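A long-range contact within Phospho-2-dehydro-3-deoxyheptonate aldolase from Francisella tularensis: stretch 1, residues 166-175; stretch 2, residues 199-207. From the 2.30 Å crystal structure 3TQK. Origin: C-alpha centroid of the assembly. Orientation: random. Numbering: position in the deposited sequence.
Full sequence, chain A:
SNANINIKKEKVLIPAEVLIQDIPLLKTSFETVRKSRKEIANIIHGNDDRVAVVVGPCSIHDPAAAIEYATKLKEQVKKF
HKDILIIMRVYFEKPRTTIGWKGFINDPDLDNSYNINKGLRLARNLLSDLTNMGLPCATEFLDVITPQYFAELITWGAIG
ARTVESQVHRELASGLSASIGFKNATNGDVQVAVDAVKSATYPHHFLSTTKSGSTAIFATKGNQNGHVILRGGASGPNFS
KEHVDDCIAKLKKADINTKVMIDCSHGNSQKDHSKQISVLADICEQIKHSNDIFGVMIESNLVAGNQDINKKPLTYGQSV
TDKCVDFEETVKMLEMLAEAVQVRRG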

# COMPACT_ATOMS: atom_id res chain seq x y z
N SER A 166 0.12 -3.88 2.56
CA SER A 166 0.09 -2.50 3.02
C SER A 166 -0.55 -2.40 4.39
O SER A 166 -1.69 -2.80 4.58
CB SER A 166 -0.71 -1.64 2.03
OG SER A 166 -0.89 -0.33 2.51
N GLN A 167 0.18 -1.84 5.34
CA GLN A 167 -0.24 -1.81 6.73
C GLN A 167 -1.57 -1.05 6.93
O GLN A 167 -2.44 -1.53 7.67
CB GLN A 167 0.87 -1.20 7.58
CG GLN A 167 0.56 -1.13 9.09
CD GLN A 167 0.25 -2.49 9.72
OE1 GLN A 167 -0.56 -2.57 10.64
NE2 GLN A 167 0.90 -3.54 9.23
N VAL A 168 -1.73 0.09 6.28
CA VAL A 168 -2.94 0.89 6.51
C VAL A 168 -4.16 0.19 5.91
O VAL A 168 -5.28 0.39 6.39
CB VAL A 168 -2.82 2.35 5.99
CG1 VAL A 168 -4.09 3.18 6.37
CG2 VAL A 168 -1.58 3.03 6.59
N HIS A 169 -3.94 -0.63 4.88
CA HIS A 169 -5.04 -1.38 4.28
C HIS A 169 -5.55 -2.52 5.18
O HIS A 169 -6.76 -2.74 5.28
CB HIS A 169 -4.65 -1.87 2.89
CG HIS A 169 -4.57 -0.75 1.90
ND1 HIS A 169 -3.44 0.04 1.77
CD2 HIS A 169 -5.50 -0.22 1.07
CE1 HIS A 169 -3.67 0.97 0.86
NE2 HIS A 169 -4.91 0.83 0.42
N ARG A 170 -4.63 -3.20 5.87
CA ARG A 170 -5.02 -4.18 6.88
C ARG A 170 -5.76 -3.46 8.03
O ARG A 170 -6.82 -3.89 8.47
CB ARG A 170 -3.79 -4.92 7.39
CG ARG A 170 -3.07 -5.71 6.30
CD ARG A 170 -1.64 -6.08 6.69
NE ARG A 170 -1.07 -7.01 5.71
CZ ARG A 170 -0.08 -7.87 5.96
NH1 ARG A 170 0.48 -7.91 7.16
NH2 ARG A 170 0.36 -8.68 5.01
N GLU A 171 -5.24 -2.32 8.45
CA GLU A 171 -5.88 -1.54 9.52
C GLU A 171 -7.27 -1.06 9.13
O GLU A 171 -8.23 -1.15 9.92
CB GLU A 171 -5.00 -0.35 9.85
CG GLU A 171 -3.66 -0.76 10.46
CD GLU A 171 -2.67 0.37 10.55
OE1 GLU A 171 -2.81 1.39 9.85
OE2 GLU A 171 -1.73 0.23 11.34
N LEU A 172 -7.36 -0.53 7.92
CA LEU A 172 -8.61 -0.08 7.33
C LEU A 172 -9.64 -1.21 7.31
O LEU A 172 -10.78 -1.03 7.70
CB LEU A 172 -8.35 0.42 5.89
CG LEU A 172 -9.55 0.65 5.00
CD1 LEU A 172 -10.37 1.85 5.51
CD2 LEU A 172 -9.11 0.90 3.58
N ALA A 173 -9.21 -2.39 6.86
CA ALA A 173 -10.11 -3.53 6.78
C ALA A 173 -10.60 -3.91 8.15
O ALA A 173 -11.74 -4.33 8.29
CB ALA A 173 -9.42 -4.72 6.10
N SER A 174 -9.73 -3.78 9.16
CA SER A 174 -10.08 -4.13 10.53
C SER A 174 -11.18 -3.23 11.12
O SER A 174 -11.74 -3.56 12.16
CB SER A 174 -8.85 -4.07 11.45
OG SER A 174 -8.53 -2.73 11.80
N GLY A 175 -11.47 -2.11 10.47
CA GLY A 175 -12.51 -1.20 10.94
C GLY A 175 -13.75 -1.14 10.06
O GLY A 175 -14.73 -0.51 10.42
N SER A 199 -3.96 -10.21 10.39
CA SER A 199 -3.78 -8.87 10.94
C SER A 199 -5.09 -8.12 11.07
O SER A 199 -5.31 -7.42 12.04
CB SER A 199 -2.80 -8.07 10.09
OG SER A 199 -2.64 -6.76 10.60
N ALA A 200 -5.96 -8.28 10.08
CA ALA A 200 -7.24 -7.57 10.04
C ALA A 200 -8.24 -8.02 11.11
O ALA A 200 -9.19 -7.29 11.42
CB ALA A 200 -7.86 -7.68 8.63
N THR A 201 -8.04 -9.22 11.67
CA THR A 201 -8.87 -9.69 12.79
C THR A 201 -8.59 -8.92 14.10
O THR A 201 -9.43 -8.95 15.00
CB THR A 201 -8.69 -11.21 13.11
OG1 THR A 201 -7.34 -11.48 13.53
CG2 THR A 201 -9.07 -12.10 11.93
N TYR A 202 -7.44 -8.26 14.21
CA TYR A 202 -7.07 -7.57 15.43
C TYR A 202 -7.60 -6.15 15.52
O TYR A 202 -7.90 -5.54 14.51
CB TYR A 202 -5.55 -7.52 15.58
CG TYR A 202 -4.94 -8.87 15.91
CD1 TYR A 202 -4.85 -9.31 17.22
CD2 TYR A 202 -4.47 -9.69 14.90
CE1 TYR A 202 -4.28 -10.56 17.52
CE2 TYR A 202 -3.91 -10.91 15.17
CZ TYR A 202 -3.82 -11.34 16.47
OH TYR A 202 -3.26 -12.57 16.70
N PRO A 203 -7.70 -5.62 16.75
CA PRO A 203 -8.00 -4.21 16.89
C PRO A 203 -6.75 -3.40 16.54
O PRO A 203 -5.62 -3.83 16.80
CB PRO A 203 -8.38 -4.05 18.37
CG PRO A 203 -8.36 -5.44 18.97
CD PRO A 203 -7.52 -6.27 18.06
N HIS A 204 -6.96 -2.23 15.95
CA HIS A 204 -5.87 -1.36 15.56
C HIS A 204 -6.23 0.08 15.92
O HIS A 204 -7.41 0.45 15.93
CB HIS A 204 -5.63 -1.46 14.04
CG HIS A 204 -5.04 -2.76 13.59
ND1 HIS A 204 -3.68 -3.00 13.62
CD2 HIS A 204 -5.61 -3.89 13.12
CE1 HIS A 204 -3.45 -4.22 13.17
NE2 HIS A 204 -4.60 -4.78 12.85
N HIS A 205 -5.21 0.88 16.23
CA HIS A 205 -5.32 2.32 16.23
C HIS A 205 -4.60 2.82 14.98
O HIS A 205 -3.44 2.47 14.76
CB HIS A 205 -4.68 2.92 17.49
CG HIS A 205 -5.53 2.82 18.72
ND1 HIS A 205 -5.86 1.61 19.30
CD2 HIS A 205 -6.09 3.77 19.49
CE1 HIS A 205 -6.60 1.83 20.37
NE2 HIS A 205 -6.75 3.13 20.52
N PHE A 206 -5.28 3.60 14.15
CA PHE A 206 -4.66 4.15 12.95
C PHE A 206 -5.28 5.47 12.53
O PHE A 206 -6.37 5.80 12.96
CB PHE A 206 -4.73 3.15 11.80
CG PHE A 206 -6.08 3.06 11.11
CD1 PHE A 206 -7.17 2.48 11.73
CD2 PHE A 206 -6.23 3.50 9.81
CE1 PHE A 206 -8.38 2.38 11.08
CE2 PHE A 206 -7.43 3.39 9.15
CZ PHE A 206 -8.51 2.83 9.79
N LEU A 207 -4.57 6.21 11.68
CA LEU A 207 -5.02 7.48 11.19
C LEU A 207 -5.93 7.31 9.98
O LEU A 207 -5.58 6.59 9.02
CB LEU A 207 -3.82 8.35 10.87
CG LEU A 207 -2.90 8.59 12.06
CD1 LEU A 207 -1.61 9.26 11.61
CD2 LEU A 207 -3.61 9.41 13.14

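This is a packing contact, in which one side of a short helix rests on two ring side chains and a helix end from later in the chain, with no hydrogen bond crossing between the stretches. Stretch 1 is helical from Gln167 onward. Stretch 2 leaves a helix around Ser199 and Ala200, turns, and enters a strand at His205. The helix and the strand cross at 115°, and their axes come within 9.0 Å. The backbones approach most tightly where small residues meet, with Ser174 CA 4.5 Å from Ala200 CA. About 504 Å² of surface is buried in total.

Glu171 is central. Its aliphatic carbons lie over two rings: CB is 4.1 Å from the centroid of the Phe206 ring, and CG is 4.2 Å from that of His204. Both are CH-pi contacts, with slightly positive C-H groups over electron-rich ring faces. The carboxylate also stays close, with Glu171 OE1 3.3 Å from Phe206 CB. Phe206 covers further parts of the helix. Its CZ lies 3.8 Å from Leu172 CA, and its CD2 lies 4.1 Å from Val168 CG1, an apolar pairing.

The His204 ring is held by its own stretch. Its NE2 donates a hydrogen bond to Ser199 O at 2.9 Å, which ties the strand approach back to the preceding helix. The ring edge faces Ser174, with His204 CD2 3.4 Å from Ser174 OG. Within its own stretch, Ser174 OG donates a very short hydrogen bond, 2.5 Å, to Glu171 O.

Small residues meet where the backbones are closest. Ala173 CB meets Ala200 CB at 4.2 Å. Ser174 CA makes a CH···O contact with Ala200 O at 3.4 Å. Nearby, Arg170 CB lies 3.9 Å from Ser199 OG, a van der Waals contact of carbon against the hydroxyl oxygen.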